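Local coordinates for protein ribose transcriptional regulator (PDB 4RK1) that binds ribose in its sugar-binding domain and, as a LacI-family regulator, probably represses transcription by binding operator DNA, at residues D109-G112 and G113-G117. Residues are numbered along the deposited sequence; the frame is centred on the assembly and turned at random.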
ATOM      1  N   ASP B 109      21.425   3.561  -5.683  1.00 24.82           N
ATOM      2  CA  ASP B 109      20.603   4.379  -6.564  1.00 27.41           C
ATOM      3  C   ASP B 109      21.293   4.772  -7.869  1.00 30.52           C
ATOM      4  O   ASP B 109      20.678   4.703  -8.938  1.00 22.79           O
ATOM      5  CB  ASP B 109      20.173   5.646  -5.820  1.00 25.37           C
ATOM      6  CG  ASP B 109      19.247   5.335  -4.655  1.00 28.63           C
ATOM      7  OD1 ASP B 109      18.125   4.879  -4.924  1.00 23.17           O
ATOM      8  OD2 ASP B 109      19.651   5.525  -3.491  1.00 26.75           O
ATOM      9  N   PHE B 110      22.546   5.218  -7.778  1.00 27.29           N
ATOM     10  CA  PHE B 110      23.306   5.622  -8.982  1.00 25.99           C
ATOM     11  C   PHE B 110      23.380   4.451  -9.968  1.00 27.30           C
ATOM     12  O   PHE B 110      23.064   4.584 -11.162  1.00 26.15           O
ATOM     13  CB  PHE B 110      24.713   6.098  -8.600  1.00 29.43           C
ATOM     14  CG  PHE B 110      25.505   6.663  -9.757  1.00 25.52           C
ATOM     15  CD1 PHE B 110      26.252   5.827 -10.575  1.00 30.40           C
ATOM     16  CD2 PHE B 110      25.508   8.026 -10.018  1.00 32.38           C
ATOM     17  CE1 PHE B 110      26.979   6.339 -11.644  1.00 31.83           C
ATOM     18  CE2 PHE B 110      26.246   8.548 -11.078  1.00 28.75           C
ATOM     19  CZ  PHE B 110      26.973   7.699 -11.895  1.00 29.25           C
ATOM     20  N   ARG B 111      23.766   3.294  -9.453  1.00 27.27           N
ATOM     21  CA  ARG B 111      23.835   2.086 -10.257  1.00 24.44           C
ATOM     22  C   ARG B 111      22.490   1.761 -10.887  1.00 27.30           C
ATOM     23  O   ARG B 111      22.424   1.436 -12.072  1.00 24.92           O
ATOM     24  CB  ARG B 111      24.325   0.911  -9.404  1.00 27.66           C
ATOM     25  CG  ARG B 111      24.337  -0.444 -10.092  1.00 27.66           C
ATOM     26  CD  ARG B 111      25.373  -0.543 -11.202  1.00 29.64           C
ATOM     27  NE  ARG B 111      25.440  -1.892 -11.760  1.00 32.59           N
ATOM     28  CZ  ARG B 111      26.191  -2.242 -12.806  1.00 35.42           C
ATOM     29  NH1 ARG B 111      26.958  -1.346 -13.422  1.00 33.02           N
ATOM     30  NH2 ARG B 111      26.167  -3.491 -13.243  1.00 32.80           N
ATOM     31  N   GLY B 112      21.418   1.821 -10.102  1.00 28.18           N
ATOM     32  CA  GLY B 112      20.096   1.524 -10.628  1.00 26.52           C
ATOM     33  C   GLY B 112      19.680   2.441 -11.768  1.00 25.22           C
ATOM     34  O   GLY B 112      19.141   1.982 -12.771  1.00 24.77           O
ATOM     35  N   GLY B 113      19.927   3.737 -11.623  1.00 26.07           N
ATOM     36  CA  GLY B 113      19.624   4.681 -12.705  1.00 26.48           C
ATOM     37  C   GLY B 113      20.467   4.399 -13.945  1.00 28.44           C
ATOM     38  O   GLY B 113      19.988   4.449 -15.076  1.00 24.55           O
ATOM     39  N   TYR B 114      21.730   4.073 -13.720  1.00 28.42           N
ATOM     40  CA  TYR B 114      22.630   3.677 -14.801  1.00 30.42           C
ATOM     41  C   TYR B 114      22.122   2.443 -15.524  1.00 25.88           C
ATOM     42  O   TYR B 114      22.085   2.412 -16.752  1.00 25.91           O
ATOM     43  CB  TYR B 114      24.021   3.417 -14.235  1.00 27.76           C
ATOM     44  CG  TYR B 114      25.044   2.961 -15.238  1.00 29.45           C
ATOM     45  CD1 TYR B 114      25.679   3.878 -16.072  1.00 28.25           C
ATOM     46  CD2 TYR B 114      25.412   1.619 -15.328  1.00 25.41           C
ATOM     47  CE1 TYR B 114      26.649   3.473 -16.968  1.00 31.59           C
ATOM     48  CE2 TYR B 114      26.377   1.203 -16.240  1.00 28.98           C
ATOM     49  CZ  TYR B 114      26.990   2.137 -17.048  1.00 29.23           C
ATOM     50  OH  TYR B 114      27.947   1.745 -17.945  1.00 29.36           O
ATOM     51  N   LEU B 115      21.709   1.429 -14.768  1.00 25.58           N
ATOM     52  CA  LEU B 115      21.144   0.238 -15.382  1.00 25.37           C
ATOM     53  C   LEU B 115      19.914   0.547 -16.226  1.00 29.04           C
ATOM     54  O   LEU B 115      19.763  -0.010 -17.312  1.00 23.65           O
ATOM     55  CB  LEU B 115      20.799  -0.822 -14.334  1.00 28.12           C
ATOM     56  CG  LEU B 115      21.961  -1.542 -13.640  1.00 33.31           C
ATOM     57  CD1 LEU B 115      21.409  -2.443 -12.541  1.00 27.61           C
ATOM     58  CD2 LEU B 115      22.799  -2.346 -14.621  1.00 35.44           C
ATOM     59  N   ALA B 116      19.031   1.418 -15.728  1.00 28.43           N
ATOM     60  CA  ALA B 116      17.834   1.797 -16.473  1.00 29.97           C
ATOM     61  C   ALA B 116      18.177   2.489 -17.796  1.00 24.33           C
ATOM     62  O   ALA B 116      17.607   2.169 -18.841  1.00 25.91           O
ATOM     63  CB  ALA B 116      16.950   2.694 -15.628  1.00 25.56           C
ATOM     64  N   GLY B 117      19.104   3.437 -17.731  1.00 23.66           N
ATOM     65  CA  GLY B 117      19.583   4.122 -18.916  1.00 25.21           C
ATOM     66  C   GLY B 117      20.208   3.197 -19.931  1.00 24.67           C
ATOM     67  O   GLY B 117      19.872   3.260 -21.117  1.00 27.37           O
TER
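Arg111 reaches outward from the helix and leans toward the following turn, where it touches Leu115 and Tyr114. Its CG stands anti to the backbone N (chi1 175°), and the chain bends only at chi2 (68°), which swings the guanidinium toward the next turn, that of Tyr114 and Leu115. Leu115 meets it from one face: CD2 lies 3.8 Å from Arg111 CZ and sits above the guanidinium plane, displaced toward the rim, so the contact is that of a methyl group on a flat cation. Tyr114 comes from a different direction. Its CE2 is 3.8 Å from Arg111 NH1, with CD2 at a similar distance, and the ring and guanidinium planes differ by 22°. The nitrogen approaches the ring obliquely, so the evidence supports van der Waals contact and not a centred cation-pi stack.

Beneath these side chains runs the regular alpha-helical i to i+4 ladder. Leu115 N donates to Arg111 O at 2.8 Å, while Leu115 CG also rests 3.4 Å from that oxygen. Ala116 N reaches Gly112 O at 3.0 Å, and equivalent bonds join Gly113 to Asp109 and Tyr114 to Phe110. The buried glycines Gly112 and Gly113 take part through backbone alone.

Helix 109-122 directly follows strand 103-107 in the LacI-family sugar-binding domain and packs on helix 138-153, where Phe110 touches Ser149 and Tyr114 touches Ala150. The Asp109 side chain lies about 5 Å from the bound ribose, and its OD1 forms a salt bridge with NE of Arg143, a pocket residue. The chemistry thus divides: at the pocket end a buried charge is paired with a ligand-binding arginine, whereas on the exposed side the Arg111 guanidinium meets Tyr114 and Leu115 through dispersion contacts, without a hydrogen bond to either side chain.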